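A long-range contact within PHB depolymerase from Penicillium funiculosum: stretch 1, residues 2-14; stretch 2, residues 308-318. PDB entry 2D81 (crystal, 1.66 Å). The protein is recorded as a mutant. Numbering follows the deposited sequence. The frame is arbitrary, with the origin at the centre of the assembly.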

ATOM      1  N   ALA A   2       6.311  12.061  18.688  1.00 20.93           N
ATOM      2  CA  ALA A   2       4.895  11.788  18.470  1.00 20.44           C
ATOM      3  C   ALA A   2       4.507  12.117  17.031  1.00 18.43           C
ATOM      4  O   ALA A   2       5.101  12.990  16.404  1.00 20.47           O
ATOM      5  CB  ALA A   2       4.050  12.606  19.440  1.00 20.39           C
ATOM      6  N   LEU A   3       3.510  11.405  16.514  1.00 15.59           N
ATOM      7  CA  LEU A   3       2.970  11.684  15.187  1.00 11.83           C
ATOM      8  C   LEU A   3       2.120  12.955  15.245  1.00 11.77           C
ATOM      9  O   LEU A   3       1.146  13.022  15.994  1.00 11.18           O
ATOM     10  CB  LEU A   3       2.113  10.502  14.723  1.00  9.74           C
ATOM     11  CG  LEU A   3       1.430  10.580  13.356  1.00  8.29           C
ATOM     12  CD1 LEU A   3       2.478  10.691  12.253  1.00  7.58           C
ATOM     13  CD2 LEU A   3       0.580   9.331  13.152  1.00  9.14           C
ATOM     14  N   PRO A   4       2.481  13.979  14.454  1.00 11.95           N
ATOM     15  CA  PRO A   4       1.743  15.247  14.429  1.00 12.12           C
ATOM     16  C   PRO A   4       0.371  15.177  13.765  1.00 11.63           C
ATOM     17  O   PRO A   4       0.110  14.312  12.924  1.00 10.88           O
ATOM     18  CB  PRO A   4       2.685  16.187  13.669  1.00 13.22           C
ATOM     19  CG  PRO A   4       4.039  15.575  13.871  1.00 14.06           C
ATOM     20  CD  PRO A   4       3.739  14.110  13.702  1.00 12.82           C
ATOM     21  N   ALA A   5      -0.499  16.103  14.155  1.00 11.56           N
ATOM     22  CA  ALA A   5      -1.720  16.382  13.415  1.00 11.77           C
ATOM     23  C   ALA A   5      -1.412  17.462  12.383  1.00 11.94           C
ATOM     24  O   ALA A   5      -0.732  18.446  12.687  1.00 12.15           O
ATOM     25  CB  ALA A   5      -2.813  16.865  14.366  1.00 11.97           C
ATOM     26  N   PHE A   6      -1.903  17.270  11.164  1.00 10.80           N
ATOM     27  CA  PHE A   6      -1.700  18.242  10.098  1.00 10.19           C
ATOM     28  C   PHE A   6      -3.028  18.724   9.527  1.00 10.89           C
ATOM     29  O   PHE A   6      -4.079  18.144   9.799  1.00  9.89           O
ATOM     30  CB  PHE A   6      -0.849  17.636   8.979  1.00 10.83           C
ATOM     31  CG  PHE A   6       0.582  17.401   9.365  1.00  9.63           C
ATOM     32  CD1 PHE A   6       0.972  16.206   9.958  1.00 12.07           C
ATOM     33  CD2 PHE A   6       1.537  18.387   9.150  1.00 12.13           C
ATOM     34  CE1 PHE A   6       2.299  15.997  10.331  1.00 13.22           C
ATOM     35  CE2 PHE A   6       2.865  18.188   9.520  1.00 11.73           C
ATOM     36  CZ  PHE A   6       3.246  16.991  10.111  1.00 11.72           C
ATOM     37  N   ASN A   7      -2.978  19.794   8.738  1.00  9.83           N
ATOM     38  CA  ASN A   7      -4.180  20.300   8.100  1.00  9.65           C
ATOM     39  C   ASN A   7      -4.426  19.493   6.836  1.00  9.75           C
ATOM     40  O   ASN A   7      -4.128  19.936   5.723  1.00  9.89           O
ATOM     41  CB  ASN A   7      -4.034  21.786   7.759  1.00  9.50           C
ATOM     42  CG  ASN A   7      -5.330  22.391   7.253  1.00 10.49           C
ATOM     43  OD1 ASN A   7      -6.370  21.733   7.247  1.00  8.61           O
ATOM     44  ND2 ASN A   7      -5.275  23.651   6.837  1.00  6.68           N
ATOM     45  N   VAL A   8      -4.959  18.293   7.027  1.00  9.05           N
ATOM     46  CA  VAL A   8      -5.247  17.387   5.923  1.00  7.27           C
ATOM     47  C   VAL A   8      -6.740  17.107   5.880  1.00  7.54           C
ATOM     48  O   VAL A   8      -7.341  16.749   6.893  1.00  8.22           O
ATOM     49  CB  VAL A   8      -4.491  16.053   6.094  1.00  7.77           C
ATOM     50  CG1 VAL A   8      -4.911  15.072   5.006  1.00  9.19           C
ATOM     51  CG2 VAL A   8      -2.987  16.296   6.036  1.00  6.80           C
ATOM     52  N   ASN A   9      -7.341  17.272   4.707  1.00  7.65           N
ATOM     53  CA  ASN A   9      -8.761  16.989   4.560  1.00 10.19           C
ATOM     54  C   ASN A   9      -8.984  15.482   4.646  1.00 10.71           C
ATOM     55  O   ASN A   9      -8.370  14.716   3.908  1.00 11.49           O
ATOM     56  CB  ASN A   9      -9.282  17.506   3.220  1.00 11.09           C
ATOM     57  CG  ASN A   9     -10.794  17.631   3.200  1.00 13.68           C
ATOM     58  OD1 ASN A   9     -11.502  16.752   3.691  1.00 14.22           O
ATOM     59  ND2 ASN A   9     -11.295  18.721   2.630  1.00 15.65           N
ATOM     60  N   PRO A  10      -9.868  15.038   5.555  1.00 11.05           N
ATOM     61  CA  PRO A  10     -10.148  13.607   5.709  1.00 11.17           C
ATOM     62  C   PRO A  10     -10.704  12.973   4.434  1.00 11.47           C
ATOM     63  O   PRO A  10     -10.681  11.753   4.281  1.00 10.65           O
ATOM     64  CB  PRO A  10     -11.160  13.574   6.854  1.00 12.41           C
ATOM     65  CG  PRO A  10     -10.792  14.783   7.666  1.00 14.34           C
ATOM     66  CD  PRO A  10     -10.554  15.821   6.598  1.00 12.45           C
ATOM     67  N   ASN A  11     -11.203  13.802   3.520  1.00 11.33           N
ATOM     68  CA  ASN A  11     -11.792  13.291   2.286  1.00 12.34           C
ATOM     69  C   ASN A  11     -10.763  13.175   1.162  1.00 11.13           C
ATOM     70  O   ASN A  11     -11.129  13.001  -0.000  1.00 11.23           O
ATOM     71  CB  ASN A  11     -12.941  14.192   1.817  1.00 15.52           C
ATOM     72  CG  ASN A  11     -12.469  15.573   1.396  1.00 20.37           C
ATOM     73  OD1 ASN A  11     -11.366  15.734   0.869  1.00 20.61           O
ATOM     74  ND2 ASN A  11     -13.311  16.579   1.612  1.00 24.26           N
ATOM     75  N   SER A  12      -9.481  13.275   1.507  1.00  9.36           N
ATOM     76  CA  SER A  12      -8.429  13.283   0.495  1.00  8.39           C
ATOM     77  C   SER A  12      -7.419  12.166   0.730  1.00  9.01           C
ATOM     78  O   SER A  12      -6.282  12.236   0.254  1.00 10.97           O
ATOM     79  CB  SER A  12      -7.699  14.627   0.506  1.00 11.66           C
ATOM     80  OG  SER A  12      -6.974  14.792   1.712  1.00 13.90           O
ATOM     81  N   VAL A  13      -7.837  11.137   1.460  1.00  7.73           N
ATOM     82  CA  VAL A  13      -6.928  10.072   1.877  1.00  7.06           C
ATOM     83  C   VAL A  13      -6.956   8.878   0.920  1.00  7.42           C
ATOM     84  O   VAL A  13      -8.017   8.471   0.436  1.00  7.13           O
ATOM     85  CB  VAL A  13      -7.274   9.585   3.307  1.00  6.15           C
ATOM     86  CG1 VAL A  13      -6.319   8.477   3.730  1.00  7.88           C
ATOM     87  CG2 VAL A  13      -7.189  10.753   4.289  1.00  7.42           C
ATOM     88  N   SER A  14      -5.778   8.327   0.651  1.00  5.37           N
ATOM     89  CA  SER A  14      -5.643   7.153  -0.207  1.00  6.69           C
ATOM     90  C   SER A  14      -4.434   6.330   0.230  1.00  6.08           C
ATOM     91  O   SER A  14      -3.691   6.739   1.126  1.00  7.11           O
ATOM     92  CB  SER A  14      -5.476   7.582  -1.669  1.00  8.22           C
ATOM     93  OG  SER A  14      -4.321   8.389  -1.837  1.00  7.49           O
ATOM     94  N   GLY A 308      -5.079   4.286  12.546  1.00  6.70           N
ATOM     95  CA  GLY A 308      -4.900   5.159  13.693  1.00  8.02           C
ATOM     96  C   GLY A 308      -3.923   6.276  13.390  1.00  9.07           C
ATOM     97  O   GLY A 308      -4.117   7.420  13.811  1.00  9.77           O
ATOM     98  N   GLN A 309      -2.867   5.940  12.659  1.00  6.93           N
ATOM     99  CA  GLN A 309      -1.914   6.931  12.185  1.00  7.77           C
ATOM    100  C   GLN A 309      -2.612   7.945  11.289  1.00  6.83           C
ATOM    101  O   GLN A 309      -2.423   9.152  11.433  1.00  7.85           O
ATOM    102  CB  GLN A 309      -0.785   6.240  11.415  1.00  7.86           C
ATOM    103  CG  GLN A 309       0.132   5.396  12.295  1.00  7.85           C
ATOM    104  CD  GLN A 309       1.153   4.620  11.491  1.00  6.98           C
ATOM    105  OE1 GLN A 309       1.477   4.993  10.367  1.00  8.73           O
ATOM    106  NE2 GLN A 309       1.677   3.540  12.071  1.00  6.81           N
ATOM    107  N   VAL A 310      -3.428   7.449  10.365  1.00  6.89           N
ATOM    108  CA  VAL A 310      -4.143   8.322   9.446  1.00  6.46           C
ATOM    109  C   VAL A 310      -5.075   9.261  10.202  1.00  6.85           C
ATOM    110  O   VAL A 310      -5.119  10.462   9.927  1.00  5.67           O
ATOM    111  CB  VAL A 310      -4.966   7.499   8.434  1.00  6.90           C
ATOM    112  CG1 VAL A 310      -5.908   8.406   7.662  1.00  8.08           C
ATOM    113  CG2 VAL A 310      -4.028   6.777   7.481  1.00  7.42           C
ATOM    114  N   LYS A 311      -5.823   8.710  11.152  1.00  6.76           N
ATOM    115  CA  LYS A 311      -6.791   9.497  11.911  1.00  9.10           C
ATOM    116  C   LYS A 311      -6.097  10.647  12.636  1.00  9.76           C
ATOM    117  O   LYS A 311      -6.639  11.750  12.730  1.00  8.98           O
ATOM    118  CB  LYS A 311      -7.505   8.615  12.937  1.00 11.71           C
ATOM    119  CG  LYS A 311      -8.285   7.444  12.353  1.00 17.94           C
ATOM    120  CD  LYS A 311      -9.670   7.847  11.882  1.00 20.13           C
ATOM    121  CE  LYS A 311     -10.476   6.618  11.485  1.00 22.25           C
ATOM    122  NZ  LYS A 311     -11.888   6.939  11.140  1.00 23.14           N
ATOM    123  N   GLN A 312      -4.899  10.381  13.150  1.00  8.22           N
ATOM    124  CA  GLN A 312      -4.132  11.400  13.859  1.00  8.82           C
ATOM    125  C   GLN A 312      -3.717  12.519  12.909  1.00  8.51           C
ATOM    126  O   GLN A 312      -3.882  13.701  13.214  1.00  8.51           O
ATOM    127  CB  GLN A 312      -2.896  10.770  14.504  1.00  7.62           C
ATOM    128  CG  GLN A 312      -1.897  11.761  15.111  1.00 10.01           C
ATOM    129  CD  GLN A 312      -2.515  12.684  16.147  1.00 10.75           C
ATOM    130  OE1 GLN A 312      -3.598  12.421  16.670  1.00 11.48           O
ATOM    131  NE2 GLN A 312      -1.817  13.772  16.457  1.00 13.97           N
ATOM    132  N   ILE A 313      -3.188  12.143  11.750  1.00  6.22           N
ATOM    133  CA  ILE A 313      -2.723  13.128  10.781  1.00  8.09           C
ATOM    134  C   ILE A 313      -3.848  14.039  10.291  1.00  8.33           C
ATOM    135  O   ILE A 313      -3.647  15.241  10.137  1.00 10.00           O
ATOM    136  CB  ILE A 313      -2.060  12.438   9.573  1.00  4.97           C
ATOM    137  CG1 ILE A 313      -0.743  11.790  10.016  1.00  6.47           C
ATOM    138  CG2 ILE A 313      -1.821  13.446   8.452  1.00  7.87           C
ATOM    139  CD1 ILE A 313      -0.115  10.873   8.986  1.00  6.28           C
ATOM    140  N   VAL A 314      -5.028  13.479  10.046  1.00  7.48           N
ATOM    141  CA  VAL A 314      -6.120  14.285   9.503  1.00  9.33           C
ATOM    142  C   VAL A 314      -6.876  15.042  10.590  1.00 10.66           C
ATOM    143  O   VAL A 314      -7.745  15.862  10.291  1.00 10.67           O
ATOM    144  CB  VAL A 314      -7.130  13.421   8.709  1.00  9.47           C
ATOM    145  CG1 VAL A 314      -6.406  12.650   7.621  1.00  8.86           C
ATOM    146  CG2 VAL A 314      -7.867  12.477   9.646  1.00 11.18           C
ATOM    147  N   SER A 315      -6.543  14.770  11.848  1.00 10.92           N
ATOM    148  CA  SER A 315      -7.249  15.394  12.968  1.00 10.52           C
ATOM    149  C   SER A 315      -6.933  16.883  13.072  1.00 11.06           C
ATOM    150  O   SER A 315      -7.547  17.603  13.861  1.00 10.93           O
ATOM    151  CB  SER A 315      -6.879  14.707  14.286  1.00 10.71           C
ATOM    152  OG  SER A 315      -5.557  15.032  14.682  1.00 10.70           O
ATOM    153  N   GLY A 316      -5.974  17.343  12.273  1.00 10.26           N
ATOM    154  CA  GLY A 316      -5.627  18.751  12.284  1.00 11.30           C
ATOM    155  C   GLY A 316      -6.333  19.556  11.207  1.00 12.27           C
ATOM    156  O   GLY A 316      -6.048  20.741  11.032  1.00 12.70           O
ATOM    157  N   PHE A 317      -7.250  18.922  10.482  1.00 13.17           N
ATOM    158  CA  PHE A 317      -7.976  19.609   9.416  1.00 14.21           C
ATOM    159  C   PHE A 317      -8.666  20.848   9.974  1.00 16.39           C
ATOM    160  O   PHE A 317      -9.350  20.780  10.995  1.00 16.09           O
ATOM    161  CB  PHE A 317      -9.013  18.671   8.787  1.00 12.83           C
ATOM    162  CG  PHE A 317      -9.786  19.290   7.652  1.00 12.19           C
ATOM    163  CD1 PHE A 317      -9.122  19.890   6.586  1.00 10.96           C
ATOM    164  CD2 PHE A 317     -11.178  19.256   7.642  1.00 11.86           C
ATOM    165  CE1 PHE A 317      -9.833  20.449   5.526  1.00 11.19           C
ATOM    166  CE2 PHE A 317     -11.900  19.813   6.584  1.00 11.26           C
ATOM    167  CZ  PHE A 317     -11.227  20.410   5.523  1.00 11.44           C
ATOM    168  N   GLN A 318      -8.484  21.979   9.299  1.00 18.13           N
ATOM    169  CA  GLN A 318      -9.021  23.245   9.782  1.00 22.38           C
ATOM    170  C   GLN A 318     -10.236  23.703   8.977  1.00 23.35           C
ATOM    171  O   GLN A 318     -10.631  22.980   8.037  1.00 23.92           O
ATOM    172  CB  GLN A 318      -7.924  24.314   9.750  1.00 23.78           C
ATOM    173  CG  GLN A 318      -6.765  24.014  10.698  1.00 27.54           C
ATOM    174  CD  GLN A 318      -5.635  25.019  10.591  1.00 30.03           C
ATOM    175  OE1 GLN A 318      -5.852  26.226  10.683  1.00 32.17           O
ATOM    176  NE2 GLN A 318      -4.416  24.524  10.406  1.00 30.97           N
ATOM    177  OXT GLN A 318     -10.788  24.778   9.300  1.00 25.08           O
TER

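Three hydrogen bonds tie the N-terminal segment to the C-terminal helix and the tail that follows it. Ile313 O, which has no amide partner within its own stretch, accepts from Phe6 N (2.9 Å, N-H...O angle 160°). Two amide side chains reach backbone groups across the contact: Gln312 NE2 donates to Leu3 O (3.1 Å), and Asn7 OD1 accepts from Gln318 N (3.0 Å). An amide side chain carries both a donor and an acceptor, so Gln312, whose CA-to-CB bond points toward the other stretch, can serve a carbonyl, while Asn7 serves an amide and uses ND2 elsewhere in the structure. Weaker CA-H...O contacts accompany them, Ala5 CA lying 3.4 Å from Gln312 O and Asn7 CA 3.5 Å from Gly316 O.

Apolar packing lies beside these polar contacts. Ile313 meets Leu3, Phe6 and Val8, its CG2 lying 3.9 Å from Val8 CG2. Short, branched valines pack closely: Val314 CG1 is 3.9 Å from both Val8 CG1 and Val13 CG2.

Beyond the helix, the Phe317 ring offers one face to Asn9 CA and Pro10 CD, which lie 3.9 and 4.0 Å from its centroid, so their C-H groups can engage the pi system.

Gly316 fits because the two stretches press together here: Phe6 O is 3.0 Å from Gly316 CA, and an ideal CB there would clash with that oxygen at 2.4 Å.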